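PDB 4Z0V: 2',5'-phosphodiesterase 12 from Homo sapiens, which is a mitochondrial member of the endonuclease/exonuclease/phosphatase family, with a DNase I-like fold joined to an N-terminal E-set-like domain. Local coordinates for residues Gln227-Phe232 with Val265-Val270; Asp239-Glu244 with Leu306-His311. All blocks are in the same frame, centred on the assembly; numbering follows the deposited sequence.

Contact 1 (Gln227-Phe232 with Val265-Val270)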
loop_
_atom_site.group_PDB
_atom_site.type_symbol
_atom_site.label_atom_id
_atom_site.label_comp_id
_atom_site.label_asym_id
_atom_site.label_seq_id
_atom_site.Cartn_x
_atom_site.Cartn_y
_atom_site.Cartn_z
ATOM N N GLN A 227 3.350 0.801 17.567
ATOM C CA GLN A 227 3.034 -0.242 16.581
ATOM C C GLN A 227 2.606 -1.504 17.311
ATOM O O GLN A 227 3.110 -1.809 18.400
ATOM C CB GLN A 227 4.222 -0.525 15.659
ATOM C CG GLN A 227 4.676 0.704 14.852
ATOM C CD GLN A 227 5.959 0.404 14.138
ATOM O OE1 GLN A 227 7.040 0.759 14.608
ATOM N NE2 GLN A 227 5.865 -0.286 12.999
ATOM N N HIS A 228 1.630 -2.218 16.744
ATOM C CA HIS A 228 1.054 -3.377 17.433
ATOM C C HIS A 228 0.796 -4.517 16.431
ATOM O O HIS A 228 -0.292 -5.092 16.366
ATOM C CB HIS A 228 -0.237 -2.935 18.143
ATOM C CG HIS A 228 -0.052 -1.703 18.986
ATOM N ND1 HIS A 228 0.357 -1.789 20.305
ATOM C CD2 HIS A 228 -0.176 -0.394 18.653
ATOM C CE1 HIS A 228 0.449 -0.537 20.738
ATOM N NE2 HIS A 228 0.157 0.332 19.776
ATOM N N ASP A 229 1.798 -4.821 15.625
ATOM C CA ASP A 229 1.633 -5.862 14.602
ATOM C C ASP A 229 1.539 -7.259 15.199
ATOM O O ASP A 229 2.178 -7.569 16.213
ATOM C CB ASP A 229 2.798 -5.857 13.617
ATOM C CG ASP A 229 3.091 -4.551 12.910
ATOM O OD1 ASP A 229 2.247 -3.597 12.997
ATOM O OD2 ASP A 229 4.112 -4.484 12.242
ATOM N N ILE A 230 0.770 -8.120 14.548
ATOM C CA ILE A 230 0.670 -9.513 14.998
ATOM C C ILE A 230 0.646 -10.461 13.819
ATOM O O ILE A 230 0.297 -10.066 12.705
ATOM C CB ILE A 230 -0.588 -9.790 15.887
ATOM C CG1 ILE A 230 -1.920 -9.434 15.148
ATOM C CG2 ILE A 230 -0.501 -9.118 17.286
ATOM C CD1 ILE A 230 -3.246 -10.092 15.763
ATOM N N SER A 231 0.971 -11.740 14.094
ATOM C CA SER A 231 0.672 -12.862 13.225
ATOM C C SER A 231 -0.633 -13.424 13.785
ATOM O O SER A 231 -0.709 -13.587 15.005
ATOM C CB SER A 231 1.787 -13.902 13.251
ATOM O OG SER A 231 2.920 -13.385 12.569
ATOM N N PHE A 232 -1.673 -13.653 12.963
ATOM C CA PHE A 232 -2.935 -14.181 13.517
ATOM C C PHE A 232 -2.738 -15.518 14.240
ATOM O O PHE A 232 -3.324 -15.692 15.294
ATOM C CB PHE A 232 -4.035 -14.357 12.452
ATOM C CG PHE A 232 -4.455 -13.074 11.753
ATOM C CD1 PHE A 232 -5.045 -12.032 12.466
ATOM C CD2 PHE A 232 -4.265 -12.913 10.388
ATOM C CE1 PHE A 232 -5.414 -10.844 11.819
ATOM C CE2 PHE A 232 -4.625 -11.725 9.747
ATOM C CZ PHE A 232 -5.210 -10.708 10.462
ATOM N N VAL A 265 -0.589 -11.891 8.449
ATOM C CA VAL A 265 -0.219 -10.905 9.437
ATOM C C VAL A 265 -1.173 -9.702 9.386
ATOM O O VAL A 265 -1.906 -9.463 8.404
ATOM C CB VAL A 265 1.274 -10.456 9.266
ATOM C CG1 VAL A 265 2.246 -11.628 9.529
ATOM C CG2 VAL A 265 1.513 -9.846 7.879
ATOM N N LEU A 266 -1.169 -8.972 10.495
ATOM C CA LEU A 266 -1.933 -7.746 10.705
ATOM C C LEU A 266 -0.987 -6.663 11.152
ATOM O O LEU A 266 -0.286 -6.817 12.152
ATOM C CB LEU A 266 -3.003 -7.977 11.788
ATOM C CG LEU A 266 -3.842 -6.722 12.143
ATOM C CD1 LEU A 266 -4.693 -6.268 10.941
ATOM C CD2 LEU A 266 -4.723 -6.992 13.351
ATOM N N GLN A 267 -0.963 -5.573 10.432
ATOM C CA GLN A 267 -0.105 -4.443 10.785
ATOM C C GLN A 267 -0.986 -3.405 11.465
ATOM O O GLN A 267 -2.087 -3.101 10.980
ATOM C CB GLN A 267 0.539 -3.921 9.501
ATOM C CG GLN A 267 1.383 -2.662 9.644
ATOM C CD GLN A 267 2.037 -2.348 8.311
ATOM O OE1 GLN A 267 1.358 -2.145 7.286
ATOM N NE2 GLN A 267 3.365 -2.368 8.296
ATOM N N VAL A 268 -0.552 -2.900 12.613
ATOM C CA VAL A 268 -1.341 -1.921 13.331
ATOM C C VAL A 268 -0.408 -0.795 13.733
ATOM O O VAL A 268 0.611 -1.043 14.398
ATOM C CB VAL A 268 -2.105 -2.491 14.551
ATOM C CG1 VAL A 268 -2.857 -1.381 15.285
ATOM C CG2 VAL A 268 -3.075 -3.619 14.163
ATOM N N SER A 269 -0.802 0.421 13.391
ATOM C CA SER A 269 -0.019 1.619 13.723
ATOM C C SER A 269 -0.932 2.670 14.331
ATOM O O SER A 269 -1.961 2.999 13.733
ATOM C CB SER A 269 0.636 2.169 12.458
ATOM O OG SER A 269 1.271 1.141 11.708
ATOM N N VAL A 270 -0.549 3.230 15.477
ATOM C CA VAL A 270 -1.356 4.286 16.084
ATOM C C VAL A 270 -0.687 5.608 15.749
ATOM O O VAL A 270 0.478 5.794 16.077
ATOM C CB VAL A 270 -1.533 4.080 17.602
ATOM C CG1 VAL A 270 -2.206 5.302 18.239
ATOM C CG2 VAL A 270 -2.347 2.806 17.879
HETATM O O HOH W 1 3.067 -0.993 12.362
HETATM O O HOH W 2 4.876 -2.539 10.676
#
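Residues 227-231 and 265-269 pair as antiparallel strands at the edge of a mixed sheet of the DNase I-like domain, and the pairing is broken midway by an aspartate side chain. I230 and L266 form a regular hydrogen-bonded pair, I230 N giving to L266 O and L266 N to I230 O, both at 2.9 Å. H228 N reaches V268 O at 2.8 Å, but V268 N returns its hydrogen to D229 OD1 (2.9 Å) instead of a backbone carbonyl. In D229, chi1 (-55°) puts CG beside the backbone N and a chi2 near zero (-11°) sets the carboxylate plane; OD1 is met on its anti side, 29° out of that plane. OD1 also accepts from a water that Q227 NE2 donates to and that is hydrogen-bonded to S269 OG; OD2 takes a second water, held by Q267 NE2, and a salt bridge from R206. Q267 OE1 in turn accepts from T215 OG1 and N285 ND2. On the face carrying I230 and L266, the two side chains run side by side, I230 CG1 lying 3.8 Å from L266 CB. F232, just past the strand, crosses L266 at about a right angle and sets CE1 3.7 Å from the same CB. The D229 carboxylate therefore takes the place of the H228 carbonyl, which is engaged by H308 instead, and the R206 charge probably helps to keep the carboxylate ionised.

Contact 2 (Asp239-Glu244 with Leu306-His311)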
loop_
_atom_site.group_PDB
_atom_site.type_symbol
_atom_site.label_atom_id
_atom_site.label_comp_id
_atom_site.label_asym_id
_atom_site.label_seq_id
_atom_site.Cartn_x
_atom_site.Cartn_y
_atom_site.Cartn_z
ATOM N N ASP A 239 -2.151 -15.763 22.790
ATOM C CA ASP A 239 -2.558 -14.569 23.529
ATOM C C ASP A 239 -3.879 -14.811 24.237
ATOM O O ASP A 239 -4.869 -15.099 23.559
ATOM C CB ASP A 239 -2.641 -13.342 22.604
ATOM C CG ASP A 239 -2.688 -12.006 23.325
ATOM O OD1 ASP A 239 -3.351 -11.914 24.374
ATOM O OD2 ASP A 239 -2.083 -11.063 22.839
ATOM N N PRO A 240 -3.937 -14.666 25.592
ATOM C CA PRO A 240 -5.210 -14.903 26.316
ATOM C C PRO A 240 -6.338 -13.957 25.886
ATOM O O PRO A 240 -7.499 -14.254 26.120
ATOM C CB PRO A 240 -4.823 -14.713 27.797
ATOM C CG PRO A 240 -3.565 -13.905 27.766
ATOM C CD PRO A 240 -2.838 -14.352 26.534
ATOM N N LEU A 241 -6.022 -12.881 25.167
ATOM C CA LEU A 241 -7.052 -11.972 24.634
ATOM C C LEU A 241 -8.066 -12.727 23.736
ATOM O O LEU A 241 -9.241 -12.359 23.674
ATOM C CB LEU A 241 -6.341 -10.870 23.820
ATOM C CG LEU A 241 -7.221 -9.806 23.212
ATOM C CD1 LEU A 241 -7.785 -8.882 24.302
ATOM C CD2 LEU A 241 -6.438 -9.021 22.163
ATOM N N HIS A 242 -7.597 -13.774 23.047
ATOM C CA HIS A 242 -8.410 -14.545 22.091
ATOM C C HIS A 242 -8.864 -15.899 22.665
ATOM O O HIS A 242 -9.311 -16.749 21.896
ATOM C CB HIS A 242 -7.594 -14.759 20.787
ATOM C CG HIS A 242 -7.088 -13.457 20.239
ATOM N ND1 HIS A 242 -7.943 -12.543 19.653
ATOM C CD2 HIS A 242 -5.845 -12.931 20.277
ATOM C CE1 HIS A 242 -7.189 -11.499 19.325
ATOM N NE2 HIS A 242 -5.929 -11.667 19.718
ATOM N N LYS A 243 -8.834 -16.061 24.006
ATOM C CA LYS A 243 -9.164 -17.357 24.643
ATOM C C LYS A 243 -10.582 -17.832 24.323
ATOM O O LYS A 243 -10.748 -19.021 24.059
ATOM C CB LYS A 243 -8.913 -17.367 26.171
ATOM C CG LYS A 243 -9.780 -16.424 27.004
ATOM C CD LYS A 243 -9.422 -16.499 28.500
ATOM N N GLU A 244 -11.577 -16.923 24.282
ATOM C CA GLU A 244 -12.972 -17.262 23.979
ATOM C C GLU A 244 -13.116 -17.810 22.550
ATOM O O GLU A 244 -13.873 -18.764 22.327
ATOM C CB GLU A 244 -13.875 -16.045 24.189
ATOM C CG GLU A 244 -15.341 -16.388 24.382
ATOM C CD GLU A 244 -16.251 -15.183 24.527
ATOM O OE1 GLU A 244 -15.992 -14.339 25.417
ATOM O OE2 GLU A 244 -17.233 -15.091 23.755
ATOM N N LEU A 306 -10.240 -8.031 14.671
ATOM C CA LEU A 306 -11.118 -7.064 15.338
ATOM C C LEU A 306 -10.928 -7.066 16.859
ATOM O O LEU A 306 -10.916 -5.977 17.444
ATOM C CB LEU A 306 -12.592 -7.282 14.957
ATOM C CG LEU A 306 -12.946 -6.991 13.473
ATOM C CD1 LEU A 306 -14.450 -7.267 13.203
ATOM C CD2 LEU A 306 -12.583 -5.535 13.058
ATOM N N ALA A 307 -10.699 -8.241 17.472
ATOM C CA ALA A 307 -10.434 -8.337 18.920
ATOM C C ALA A 307 -9.090 -7.669 19.242
ATOM O O ALA A 307 -8.970 -6.999 20.259
ATOM C CB ALA A 307 -10.429 -9.792 19.381
ATOM N N HIS A 308 -8.088 -7.862 18.378
ATOM C CA HIS A 308 -6.796 -7.215 18.560
ATOM C C HIS A 308 -6.932 -5.684 18.436
ATOM O O HIS A 308 -6.399 -4.943 19.259
ATOM C CB HIS A 308 -5.742 -7.733 17.546
ATOM C CG HIS A 308 -4.396 -7.122 17.796
ATOM N ND1 HIS A 308 -3.724 -7.323 19.001
ATOM C CD2 HIS A 308 -3.660 -6.290 17.019
ATOM C CE1 HIS A 308 -2.597 -6.632 18.907
ATOM N NE2 HIS A 308 -2.516 -5.984 17.740
ATOM N N ILE A 309 -7.644 -5.220 17.415
ATOM C CA ILE A 309 -7.814 -3.781 17.189
ATOM C C ILE A 309 -8.632 -3.166 18.338
ATOM O O ILE A 309 -8.322 -2.042 18.770
ATOM C CB ILE A 309 -8.443 -3.524 15.798
ATOM C CG1 ILE A 309 -7.423 -3.883 14.680
ATOM C CG2 ILE A 309 -8.883 -2.070 15.679
ATOM C CD1 ILE A 309 -8.066 -4.131 13.285
ATOM N N ARG A 310 -9.619 -3.922 18.872
ATOM C CA ARG A 310 -10.411 -3.449 20.015
ATOM C C ARG A 310 -9.479 -3.265 21.227
ATOM O O ARG A 310 -9.556 -2.255 21.918
ATOM C CB ARG A 310 -11.561 -4.457 20.315
ATOM C CG ARG A 310 -12.450 -4.153 21.546
ATOM C CD ARG A 310 -13.223 -2.848 21.481
ATOM N NE ARG A 310 -14.313 -2.902 20.504
ATOM C CZ ARG A 310 -14.977 -1.842 20.056
ATOM N NH1 ARG A 310 -14.663 -0.622 20.481
ATOM N NH2 ARG A 310 -15.934 -1.987 19.154
ATOM N N HIS A 311 -8.568 -4.210 21.436
ATOM C CA HIS A 311 -7.614 -4.131 22.543
ATOM C C HIS A 311 -6.727 -2.910 22.387
ATOM O O HIS A 311 -6.545 -2.151 23.337
ATOM C CB HIS A 311 -6.746 -5.399 22.601
ATOM C CG HIS A 311 -5.646 -5.335 23.611
ATOM N ND1 HIS A 311 -5.914 -5.281 24.963
ATOM C CD2 HIS A 311 -4.305 -5.352 23.430
ATOM C CE1 HIS A 311 -4.732 -5.258 25.564
ATOM N NE2 HIS A 311 -3.736 -5.313 24.680
HETATM O O HOH W 3 -3.743 -10.009 19.745
#
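H242 and H308 are joined through a single water, the one polar link in an otherwise apolar meeting of segment 239-244, a 3-10 turn leading into helix 243-248, with helix 295-316. H242 NE2 lies 2.7 Å from the water oxygen, which sits at the edge of the imidazole in its plane; H308 ND1 donates to the same water in a weak bond of 2.8 Å. The two ring nitrogens, H242 NE2 and H308 ND1, stay 4.9 Å apart, so the water spans a gap they do not close directly. The H242 ring meets the helix with its edge: CE1 comes within 3.7 Å of A307 CB, near the ring plane, and the backbone N of H308 also approaches this edge. L241 CG rests over one face of the same ring, offset toward the rim. A chi1 of -178° sets L241 CG anti to its backbone N; from there CD2 and CD1 reach H311, CD2 lying 3.7 Å from H311 CB, and the two side chains cross obliquely. The turn itself is braced by D239, whose OD1 accepts from L241 N at 2.9 Å in an Asx turn. H242 also touches A235 and L236 of helix 232-238 and V304 of helix 295-316. H308 NE2 is probably engaged by H228 O, which would put a proton on that nitrogen; with ND1 donating as well, H308 would carry both ring protons and probably a positive charge, although the weakness of the water bond leaves this tentative.

Overall arrangement
H308 joins the two contacts, whose centres lie 12 Å apart. Its NE2 is 2.8 Å from H228 O in a probable hydrogen bond, while its ring packs on the strands of contact 1, CE1 lying 3.6 Å from I230 CG2 and CD2 3.9 Å from L266 CD2. Helix 295-316 thus lies against the sheet face that bears I230, L266 and V268, and segment 239-244 packs on the helix in turn, giving successive layers of strand, helix and 3-10 turn. Along the chain the segments of the two contacts alternate. The bound magnesium ion is about 14 Å from the V265 side chain, so contact 1 does not supply its ligands.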